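Diguanylate cyclase (PDB 6EIB) catalyses the condensation of two GTP molecules into c-di-GMP with release of diphosphate, through the magnesium-dependent GGDEF (here GGEEF) domain represented by this chain, and contributes to biofilm formation. Local coordinates at residues D39-I44 with E55-L60; D46-D51 with P109-N114; A61-S66 with R102-E107. All coordinates share one frame; numbering follows the deposited sequence.

Interaction 1: D39-I44 with E55-L60; sequences DNFKLI and EVLCFL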
loop_
_atom_site.group_PDB
_atom_site.type_symbol
_atom_site.label_atom_id
_atom_site.label_comp_id
_atom_site.label_asym_id
_atom_site.label_seq_id
_atom_site.Cartn_x
_atom_site.Cartn_y
_atom_site.Cartn_z
ATOM N N ASP A 39 2.989 9.935 -4.912
ATOM C CA ASP A 39 4.048 10.803 -5.464
ATOM C C ASP A 39 3.639 12.253 -5.370
ATOM O O ASP A 39 2.493 12.583 -5.666
ATOM C CB ASP A 39 4.348 10.461 -6.935
ATOM C CG ASP A 39 5.010 9.089 -7.110
ATOM O OD1 ASP A 39 6.070 8.885 -6.485
ATOM O OD2 ASP A 39 4.447 8.214 -7.858
ATOM N N ASN A 40 4.572 13.112 -4.962
ATOM C CA ASN A 40 4.329 14.551 -4.897
ATOM C C ASN A 40 3.095 14.994 -4.134
ATOM O O ASN A 40 2.416 15.952 -4.547
ATOM C CB ASN A 40 4.243 15.138 -6.313
ATOM C CG ASN A 40 5.485 14.881 -7.109
ATOM O OD1 ASN A 40 5.435 14.311 -8.186
ATOM N ND2 ASN A 40 6.625 15.303 -6.574
ATOM N N PHE A 41 2.820 14.317 -3.024
ATOM C CA PHE A 41 1.626 14.600 -2.248
ATOM C C PHE A 41 1.749 15.960 -1.588
ATOM O O PHE A 41 0.752 16.674 -1.438
ATOM C CB PHE A 41 1.389 13.509 -1.176
ATOM C CG PHE A 41 0.035 13.584 -0.535
ATOM C CD1 PHE A 41 -1.119 13.330 -1.289
ATOM C CD2 PHE A 41 -0.100 13.917 0.808
ATOM C CE1 PHE A 41 -2.385 13.411 -0.702
ATOM C CE2 PHE A 41 -1.368 13.993 1.410
ATOM C CZ PHE A 41 -2.507 13.745 0.648
ATOM N N LYS A 42 2.969 16.322 -1.191
ATOM C CA LYS A 42 3.195 17.650 -0.641
ATOM C C LYS A 42 2.857 18.725 -1.672
ATOM O O LYS A 42 2.192 19.698 -1.341
ATOM C CB LYS A 42 4.635 17.808 -0.173
ATOM C CG LYS A 42 4.981 16.872 0.952
ATOM C CD LYS A 42 6.403 17.111 1.437
ATOM C CE LYS A 42 6.811 15.993 2.364
ATOM N NZ LYS A 42 7.082 14.774 1.530
ATOM N N LEU A 43 3.279 18.545 -2.920
ATOM C CA LEU A 43 2.924 19.524 -3.971
ATOM C C LEU A 43 1.413 19.614 -4.132
ATOM O O LEU A 43 0.863 20.708 -4.298
ATOM C CB LEU A 43 3.565 19.170 -5.316
ATOM C CG LEU A 43 2.989 20.004 -6.490
ATOM C CD1 LEU A 43 3.301 21.513 -6.408
ATOM C CD2 LEU A 43 3.322 19.444 -7.890
ATOM N N ILE A 44 0.723 18.480 -4.049
ATOM C CA ILE A 44 -0.742 18.509 -4.158
ATOM C C ILE A 44 -1.380 19.351 -3.041
ATOM O O ILE A 44 -2.286 20.152 -3.303
ATOM C CB ILE A 44 -1.337 17.099 -4.145
ATOM C CG1 ILE A 44 -0.978 16.368 -5.445
ATOM C CG2 ILE A 44 -2.857 17.165 -3.996
ATOM C CD1 ILE A 44 -1.555 17.028 -6.736
ATOM N N GLU A 55 -9.042 14.474 -0.037
ATOM C CA GLU A 55 -9.911 13.785 -0.997
ATOM C C GLU A 55 -9.156 12.718 -1.748
ATOM O O GLU A 55 -9.715 11.659 -2.074
ATOM C CB GLU A 55 -10.521 14.768 -2.001
ATOM C CG GLU A 55 -11.604 15.657 -1.432
ATOM C CD GLU A 55 -12.142 16.661 -2.456
ATOM O OE1 GLU A 55 -11.612 16.722 -3.596
ATOM O OE2 GLU A 55 -13.097 17.387 -2.106
ATOM N N VAL A 56 -7.902 13.029 -2.074
ATOM C CA VAL A 56 -7.017 12.090 -2.753
ATOM C C VAL A 56 -6.798 10.857 -1.896
ATOM O O VAL A 56 -6.904 9.724 -2.380
ATOM C CB VAL A 56 -5.638 12.708 -3.062
ATOM C CG1 VAL A 56 -4.755 11.664 -3.764
ATOM C CG2 VAL A 56 -5.785 13.967 -3.907
ATOM N N LEU A 57 -6.489 11.085 -0.620
ATOM C CA LEU A 57 -6.285 9.991 0.329
ATOM C C LEU A 57 -7.564 9.141 0.399
ATOM O O LEU A 57 -7.518 7.915 0.368
ATOM C CB LEU A 57 -5.956 10.534 1.714
ATOM C CG LEU A 57 -4.671 11.353 1.886
ATOM C CD1 LEU A 57 -4.620 12.004 3.246
ATOM C CD2 LEU A 57 -3.477 10.487 1.668
ATOM N N CYS A 58 -8.705 9.812 0.445
ATOM C CA CYS A 58 -9.973 9.111 0.533
ATOM C C CYS A 58 -10.276 8.262 -0.689
ATOM O O CYS A 58 -10.689 7.106 -0.542
ATOM C CB CYS A 58 -11.106 10.106 0.751
ATOM S SG CYS A 58 -11.169 10.667 2.448
ATOM N N PHE A 59 -10.052 8.824 -1.872
ATOM C CA PHE A 59 -10.197 8.092 -3.125
ATOM C C PHE A 59 -9.272 6.876 -3.164
ATOM O O PHE A 59 -9.666 5.812 -3.649
ATOM C CB PHE A 59 -9.915 8.995 -4.324
ATOM C CG PHE A 59 -9.942 8.258 -5.633
ATOM C CD1 PHE A 59 -11.144 8.042 -6.295
ATOM C CD2 PHE A 59 -8.776 7.730 -6.176
ATOM C CE1 PHE A 59 -11.176 7.331 -7.492
ATOM C CE2 PHE A 59 -8.807 7.015 -7.371
ATOM C CZ PHE A 59 -10.004 6.812 -8.016
ATOM N N LEU A 60 -8.042 7.033 -2.675
ATOM C CA LEU A 60 -7.081 5.922 -2.694
ATOM C C LEU A 60 -7.567 4.786 -1.800
ATOM O O LEU A 60 -7.477 3.593 -2.166
ATOM C CB LEU A 60 -5.692 6.372 -2.239
ATOM C CG LEU A 60 -4.635 5.267 -2.248
ATOM C CD1 LEU A 60 -4.508 4.621 -3.611
ATOM C CD2 LEU A 60 -3.237 5.787 -1.765
#

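Interaction 2: D46-D51 with P109-N114; sequences DQFGHD and PFFEQN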
loop_
_atom_site.group_PDB
_atom_site.type_symbol
_atom_site.label_atom_id
_atom_site.label_comp_id
_atom_site.label_asym_id
_atom_site.label_seq_id
_atom_site.Cartn_x
_atom_site.Cartn_y
_atom_site.Cartn_z
ATOM N N ASP A 46 0.153 21.738 -1.239
ATOM C CA ASP A 46 0.613 23.125 -1.420
ATOM C C ASP A 46 -0.225 23.859 -2.444
ATOM O O ASP A 46 -0.565 25.016 -2.246
ATOM C CB ASP A 46 2.075 23.152 -1.863
ATOM C CG ASP A 46 3.023 22.742 -0.765
ATOM O OD1 ASP A 46 2.595 22.680 0.414
ATOM O OD2 ASP A 46 4.170 22.380 -1.115
ATOM N N GLN A 47 -0.602 23.165 -3.513
ATOM C CA GLN A 47 -1.301 23.808 -4.627
ATOM C C GLN A 47 -2.825 23.775 -4.498
ATOM O O GLN A 47 -3.502 24.717 -4.916
ATOM C CB GLN A 47 -0.925 23.135 -5.955
ATOM C CG GLN A 47 -1.635 23.752 -7.174
ATOM C CD GLN A 47 -1.401 22.986 -8.475
ATOM O OE1 GLN A 47 -0.738 21.942 -8.488
ATOM N NE2 GLN A 47 -1.936 23.512 -9.576
ATOM N N PHE A 48 -3.363 22.761 -3.835
ATOM C CA PHE A 48 -4.809 22.621 -3.769
ATOM C C PHE A 48 -5.357 22.691 -2.359
ATOM O O PHE A 48 -6.561 22.849 -2.171
ATOM C CB PHE A 48 -5.240 21.281 -4.386
ATOM C CG PHE A 48 -4.873 21.134 -5.824
ATOM C CD1 PHE A 48 -5.703 21.636 -6.819
ATOM C CD2 PHE A 48 -3.688 20.500 -6.185
ATOM C CE1 PHE A 48 -5.362 21.507 -8.154
ATOM C CE2 PHE A 48 -3.331 20.372 -7.518
ATOM C CZ PHE A 48 -4.169 20.881 -8.504
ATOM N N GLY A 49 -4.490 22.611 -1.359
ATOM C CA GLY A 49 -4.988 22.698 -0.008
ATOM C C GLY A 49 -5.256 21.361 0.630
ATOM O O GLY A 49 -5.388 20.333 -0.045
ATOM N N HIS A 50 -5.315 21.398 1.957
ATOM C CA HIS A 50 -5.422 20.214 2.798
ATOM C C HIS A 50 -6.708 19.407 2.590
ATOM O O HIS A 50 -6.697 18.175 2.670
ATOM C CB HIS A 50 -5.324 20.655 4.265
ATOM C CG HIS A 50 -5.359 19.529 5.251
ATOM N ND1 HIS A 50 -4.228 18.836 5.636
ATOM C CD2 HIS A 50 -6.394 18.963 5.918
ATOM C CE1 HIS A 50 -4.564 17.901 6.506
ATOM N NE2 HIS A 50 -5.871 17.957 6.695
ATOM N N ASP A 51 -7.813 20.085 2.303
ATOM C CA ASP A 51 -9.071 19.362 2.123
ATOM C C ASP A 51 -9.040 18.541 0.846
ATOM O O ASP A 51 -9.545 17.416 0.817
ATOM C CB ASP A 51 -10.257 20.329 2.107
ATOM C CG ASP A 51 -10.631 20.807 3.488
ATOM O OD1 ASP A 51 -10.002 20.335 4.461
ATOM O OD2 ASP A 51 -11.537 21.662 3.602
ATOM N N PRO A 109 -8.853 11.194 -12.974
ATOM C CA PRO A 109 -8.657 12.647 -13.027
ATOM C C PRO A 109 -9.139 13.296 -11.731
ATOM O O PRO A 109 -10.193 12.869 -11.205
ATOM C CB PRO A 109 -9.547 13.080 -14.196
ATOM C CG PRO A 109 -10.655 12.056 -14.193
ATOM C CD PRO A 109 -10.030 10.761 -13.760
ATOM N N PHE A 110 -8.382 14.259 -11.202
ATOM C CA PHE A 110 -8.715 14.860 -9.921
ATOM C C PHE A 110 -9.060 16.323 -10.072
ATOM O O PHE A 110 -8.320 17.042 -10.731
ATOM C CB PHE A 110 -7.535 14.752 -8.937
ATOM C CG PHE A 110 -7.354 13.388 -8.324
ATOM C CD1 PHE A 110 -8.107 13.015 -7.223
ATOM C CD2 PHE A 110 -6.432 12.487 -8.840
ATOM C CE1 PHE A 110 -7.961 11.785 -6.653
ATOM C CE2 PHE A 110 -6.294 11.232 -8.268
ATOM C CZ PHE A 110 -7.050 10.890 -7.169
ATOM N N PHE A 111 -10.127 16.780 -9.415
ATOM C CA PHE A 111 -10.398 18.207 -9.298
ATOM C C PHE A 111 -10.804 18.843 -10.636
ATOM O O PHE A 111 -10.663 18.226 -11.691
ATOM C CB PHE A 111 -9.182 18.963 -8.745
ATOM C CG PHE A 111 -8.474 18.254 -7.612
ATOM C CD1 PHE A 111 -9.188 17.623 -6.599
ATOM C CD2 PHE A 111 -7.079 18.219 -7.572
ATOM C CE1 PHE A 111 -8.517 16.967 -5.545
ATOM C CE2 PHE A 111 -6.411 17.567 -6.533
ATOM C CZ PHE A 111 -7.141 16.940 -5.530
ATOM N N GLU A 112 -11.373 20.035 -10.555
ATOM C CA GLU A 112 -11.781 20.784 -11.742
ATOM C C GLU A 112 -10.768 20.750 -12.885
ATOM O O GLU A 112 -11.158 20.802 -14.059
ATOM C CB GLU A 112 -12.102 22.237 -11.366
ATOM C CG GLU A 112 -12.795 23.034 -12.489
ATOM C CD GLU A 112 -11.811 23.614 -13.499
ATOM O OE1 GLU A 112 -12.238 23.924 -14.631
ATOM O OE2 GLU A 112 -10.605 23.755 -13.161
ATOM N N GLN A 113 -9.473 20.696 -12.583
ATOM C CA GLN A 113 -8.541 20.715 -13.702
ATOM C C GLN A 113 -8.032 19.353 -14.137
ATOM O O GLN A 113 -7.059 19.284 -14.891
ATOM C CB GLN A 113 -7.366 21.656 -13.418
ATOM C CG GLN A 113 -6.444 21.269 -12.287
ATOM C CD GLN A 113 -5.475 22.408 -12.020
ATOM O OE1 GLN A 113 -5.785 23.311 -11.241
ATOM N NE2 GLN A 113 -4.319 22.393 -12.691
ATOM N N ASN A 114 -8.703 18.277 -13.709
ATOM C CA ASN A 114 -8.332 16.935 -14.149
ATOM C C ASN A 114 -6.850 16.673 -13.922
ATOM O O ASN A 114 -6.142 16.195 -14.799
ATOM C CB ASN A 114 -8.666 16.727 -15.614
ATOM C CG ASN A 114 -10.142 16.840 -15.878
ATOM O OD1 ASN A 114 -10.957 16.320 -15.113
ATOM N ND2 ASN A 114 -10.502 17.545 -16.954
HETATM O O HOH W 1 -4.254 25.220 -9.240
#

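Interaction 3: A61-S66 with R102-E107; sequences AKLFQS and RQRFAE. With ACT (acetate ion), chain P; SO4 (sulfate ion), chain F.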
loop_
_atom_site.group_PDB
_atom_site.type_symbol
_atom_site.label_atom_id
_atom_site.label_comp_id
_atom_site.label_asym_id
_atom_site.label_seq_id
_atom_site.Cartn_x
_atom_site.Cartn_y
_atom_site.Cartn_z
ATOM N N ALA A 61 -8.087 5.153 -0.633
ATOM C CA ALA A 61 -8.660 4.163 0.271
ATOM C C ALA A 61 -9.854 3.469 -0.387
ATOM O O ALA A 61 -9.972 2.237 -0.314
ATOM C CB ALA A 61 -9.087 4.809 1.578
ATOM N N LYS A 62 -10.734 4.245 -1.018
ATOM C CA LYS A 62 -11.879 3.657 -1.731
ATOM C C LYS A 62 -11.377 2.701 -2.809
ATOM O O LYS A 62 -11.894 1.599 -2.990
ATOM C CB LYS A 62 -12.763 4.732 -2.359
ATOM C CG LYS A 62 -13.578 5.552 -1.371
ATOM C CD LYS A 62 -14.594 6.485 -2.072
ATOM C CE LYS A 62 -13.965 7.657 -2.842
ATOM N NZ LYS A 62 -13.407 8.721 -1.937
ATOM N N LEU A 63 -10.311 3.119 -3.474
ATOM C CA LEU A 63 -9.702 2.334 -4.535
ATOM C C LEU A 63 -9.195 0.976 -4.058
ATOM O O LEU A 63 -9.382 -0.028 -4.764
ATOM C CB LEU A 63 -8.531 3.120 -5.161
ATOM C CG LEU A 63 -7.937 2.587 -6.466
ATOM C CD1 LEU A 63 -9.051 2.354 -7.534
ATOM C CD2 LEU A 63 -6.840 3.542 -6.987
ATOM N N PHE A 64 -8.610 0.932 -2.852
ATOM C CA PHE A 64 -8.126 -0.334 -2.310
ATOM C C PHE A 64 -9.270 -1.349 -2.245
ATOM O O PHE A 64 -9.117 -2.499 -2.664
ATOM C CB PHE A 64 -7.539 -0.161 -0.908
ATOM C CG PHE A 64 -6.309 0.699 -0.849
ATOM C CD1 PHE A 64 -5.517 0.890 -1.970
ATOM C CD2 PHE A 64 -5.921 1.269 0.355
ATOM C CE1 PHE A 64 -4.363 1.665 -1.900
ATOM C CE2 PHE A 64 -4.769 2.051 0.445
ATOM C CZ PHE A 64 -3.987 2.243 -0.682
ATOM N N GLN A 65 -10.399 -0.914 -1.702
ATOM C CA GLN A 65 -11.599 -1.746 -1.595
ATOM C C GLN A 65 -12.110 -2.274 -2.931
ATOM O O GLN A 65 -12.465 -3.448 -3.050
ATOM C CB GLN A 65 -12.730 -0.969 -0.925
ATOM C CG GLN A 65 -12.588 -0.709 0.560
ATOM C CD GLN A 65 -13.766 0.109 1.108
ATOM O OE1 GLN A 65 -13.602 1.275 1.482
ATOM N NE2 GLN A 65 -14.964 -0.484 1.099
ATOM N N SER A 66 -12.193 -1.380 -3.910
ATOM C CA SER A 66 -12.714 -1.695 -5.238
ATOM C C SER A 66 -11.857 -2.726 -5.958
ATOM O O SER A 66 -12.374 -3.661 -6.587
ATOM C CB SER A 66 -12.794 -0.417 -6.077
ATOM O OG SER A 66 -13.046 -0.719 -7.438
ATOM N N ARG A 102 -1.974 1.072 -8.762
ATOM C CA ARG A 102 -1.096 2.110 -9.325
ATOM C C ARG A 102 -1.726 2.693 -10.586
ATOM O O ARG A 102 -1.779 3.918 -10.770
ATOM C CB ARG A 102 0.297 1.542 -9.649
ATOM C CG ARG A 102 1.258 2.575 -10.235
ATOM C CD ARG A 102 2.523 1.972 -10.850
ATOM N NE ARG A 102 2.264 0.958 -11.863
ATOM C CZ ARG A 102 1.788 1.210 -13.078
ATOM N NH1 ARG A 102 1.482 2.452 -13.447
ATOM N NH2 ARG A 102 1.600 0.212 -13.919
ATOM N N GLN A 103 -2.179 1.792 -11.458
ATOM C CA GLN A 103 -2.743 2.189 -12.752
ATOM C C GLN A 103 -4.042 2.934 -12.638
ATOM O O GLN A 103 -4.237 3.938 -13.317
ATOM C CB GLN A 103 -2.952 0.985 -13.632
ATOM C CG GLN A 103 -1.702 0.494 -14.320
ATOM C CD GLN A 103 -1.870 -0.925 -14.837
ATOM O OE1 GLN A 103 -2.724 -1.680 -14.347
ATOM N NE2 GLN A 103 -1.121 -1.270 -15.890
ATOM N N ARG A 104 -4.961 2.431 -11.819
ATOM C CA ARG A 104 -6.248 3.112 -11.696
ATOM C C ARG A 104 -6.130 4.448 -10.978
ATOM O O ARG A 104 -6.894 5.387 -11.254
ATOM C CB ARG A 104 -7.280 2.199 -11.018
ATOM C CG ARG A 104 -7.773 1.127 -11.979
ATOM C CD ARG A 104 -9.070 0.497 -11.513
ATOM N NE ARG A 104 -10.105 1.499 -11.248
ATOM C CZ ARG A 104 -11.163 1.242 -10.487
ATOM N NH1 ARG A 104 -11.296 0.038 -9.951
ATOM N NH2 ARG A 104 -12.060 2.182 -10.233
ATOM N N PHE A 105 -5.157 4.565 -10.076
ATOM C CA PHE A 105 -4.930 5.833 -9.449
ATOM C C PHE A 105 -4.414 6.838 -10.486
ATOM O O PHE A 105 -4.868 7.988 -10.536
ATOM C CB PHE A 105 -3.941 5.649 -8.285
ATOM C CG PHE A 105 -3.791 6.854 -7.409
ATOM C CD1 PHE A 105 -4.794 7.215 -6.519
ATOM C CD2 PHE A 105 -2.614 7.588 -7.427
ATOM C CE1 PHE A 105 -4.633 8.312 -5.674
ATOM C CE2 PHE A 105 -2.444 8.695 -6.585
ATOM C CZ PHE A 105 -3.446 9.056 -5.717
ATOM N N ALA A 106 -3.474 6.399 -11.323
ATOM C CA ALA A 106 -2.860 7.248 -12.340
ATOM C C ALA A 106 -3.898 7.678 -13.374
ATOM O O ALA A 106 -3.778 8.727 -14.018
ATOM C CB ALA A 106 -1.713 6.513 -13.039
ATOM N N GLU A 107 -4.888 6.826 -13.566
ATOM C CA GLU A 107 -5.927 7.062 -14.574
ATOM C C GLU A 107 -7.072 7.947 -14.073
ATOM O O GLU A 107 -7.894 8.398 -14.868
ATOM C CB GLU A 107 -6.488 5.736 -15.077
ATOM C CG GLU A 107 -5.584 4.962 -16.014
ATOM C CD GLU A 107 -5.980 3.490 -16.104
ATOM O OE1 GLU A 107 -6.862 3.033 -15.321
ATOM O OE2 GLU A 107 -5.416 2.783 -16.971
HETATM C C ACT P . 0.752 1.723 -17.314
HETATM O O ACT P . 1.545 2.308 -18.083
HETATM O OXT ACT P . 1.223 0.757 -16.676
HETATM C CH3 ACT P . -0.683 2.143 -17.173
HETATM S S SO4 F . -12.646 5.723 -11.453
HETATM O O1 SO4 F . -13.341 6.849 -10.835
HETATM O O2 SO4 F . -13.359 5.261 -12.638
HETATM O O3 SO4 F . -11.320 6.095 -11.934
HETATM O O4 SO4 F . -12.586 4.666 -10.442
#

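Interaction 1: D39-I44 with E55-L60
Phe41, in the first turn of helix 41-48, reaches across to Val56 and Leu57 of helix 50-67. The two helices follow each other directly after strand 31-38 of the GGDEF domain, and this buried, wholly apolar contact packs one on the other. The phenyl group leaves with CG anti to the backbone N (chi1 -168°), which carries it off helix 41-48 toward its neighbour. Its leading atom, CZ, meets the branch point of Leu57: Phe41 CZ lies 3.5 Å from Leu57 CG. Both methyls join in, with Leu57 CD2 at 3.5 Å and Leu57 CD1 at 3.8 Å from Phe41 CZ, so the fork of the leucine receives the end of the ring obliquely. The two side chains cross at about a right angle. The bond from CA to CB of Leu57 does not aim at Phe41; its outer carbons make the approach. Val56 comes to the ring differently, at the edge and close to the ring plane, where Phe41 CE1 is 4.1 Å from Val56 CB. A phenylalanine suits the place because its ring reaches the neighbouring helix without burying a polar atom, and the branched aliphatic residues there offer it only carbon. Phe41 also touches Glu80, the predicted proton acceptor and, by similarity, a magnesium ligand, which puts this packing next to the probable active site; Leu57 rests on Phe82 of the sheet. Three residues after Phe41, on the same side of its helix, Ile44 extends the apolar surface more loosely, its branch methyl CG2 standing 4.3 Å from Val56 CG2.

Interaction 2: D46-D51 with P109-N114
An aromatic contact with a polar, hydrated margin, between Phe48 and Gln47 on one side and Phe111 and Gln113 on the other, joins the end of helix 41-48 to the loop between helix 91-107 and strand 119-125 at the protein surface. The rings of Phe48 and Phe111 form an oblique pair, neither a stack nor edge-to-face, with centroids 4.8 Å apart and planes inclined at 40°. Phe111 CD2 lies over one face of Phe48, toward the rim, while the CG methylene of Gln47 lies against the opposite face, also near the rim. Gln113 addresses the edge of the same ring: its OE1 is 3.6 Å from Phe48 CE1, and its amide plane stands at 77° to the ring. Its CG sits between the backbone N and the carbonyl carbon (chi1 65°), and the extended chain beyond brings the amide to that edge. A type I turn from Phe111 to Asn114, closed by Asn114 N to Phe111 O at 2.8 Å, lets both side chains face Phe48. Phe111 also rests on Lys52, Glu55 and Val56 of helix 50-67. The two glutamines come from opposite directions and a water bridges their amides: Gln47 NE2 donates to it at 2.9 Å, and it donates to Gln113 OE1 at 3.2 Å. Long amide-tipped chains suit this margin, since they can lie against a ring while their polar ends bind water. The rings thus meet through carbon alone, and the amides beside them are joined through water.

Interaction 3: A61-S66 with R102-E107
Leu63 and Ser66 meet Arg104 and Phe105 in a helix-helix interface that is apolar inside and ends, at the solvent side, in an arginine that holds a sulfate in this crystal. The two methyls of Leu63 divide the work. CD1 sits over the centre of one face of the Arg104 guanidinium, 3.8 Å from Arg104 CZ, so the flat cation lies on a methyl group and keeps its edge for polar partners. CD2 turns to the neighbouring residue and stands 3.7 Å from Phe105 N and 3.8 Å from Phe105 CB, at the edge of the Phe105 ring and near its plane; the two side chains cross at about a right angle. Leucine fits because its fork can serve two partners at once. Helices 50-67 and 91-107, which carry these residues, belong to the layer of helices packed on the central sheet of the GGDEF fold; their local axes approach to 10.6 Å, with directions 134° apart. Phe105 occupies the sheet-facing side, touching Leu119 of strand 119-125 and Leu60. At the solvent side Arg104, bent at its third torsion (chi3 54°), brings its guanidinium back over Leu63 toward Ser66. There Arg104 NH1 donates to Ser66 OG at 3.2 Å with an angle of 153°, the hydroxyl lying somewhat out of the guanidinium plane; serine suits the place because its short side chain offers a hydroxyl acceptor next to the guanidinium. Arg104 NH2 binds O4 of the sulfate, which His108 also holds, though the modelled distance is too short for its exact value to be trusted. On the outer side of helix 91-107 an acetate, probably from the crystallisation liquor like the sulfate, takes a bond through OXT from Arg102 NH2 at 2.8 Å and another from Gln103 NE2 at 3.2 Å.

All three contacts share helix 50-67. Interactions 1 and 2 have centres about 9 Å apart and also share helix 41-48; the centre of interaction 3 is about 12 Å from that of the first and about 17 Å from that of the second. Along the chain the segments of interactions 1 and 2 alternate, interaction 1 closes before interaction 3 opens, and both segments of interaction 3 fall between those of interaction 2. Val56 CG2 lies 3.6 Å from Phe111 CZ, and Val56 CG1 3.5 Å from Phe105 CZ. Apolar packing thus links the surface loop through Val56 to Phe105 and, on helix 41-48, to Phe41, which touches Glu80, the predicted proton acceptor.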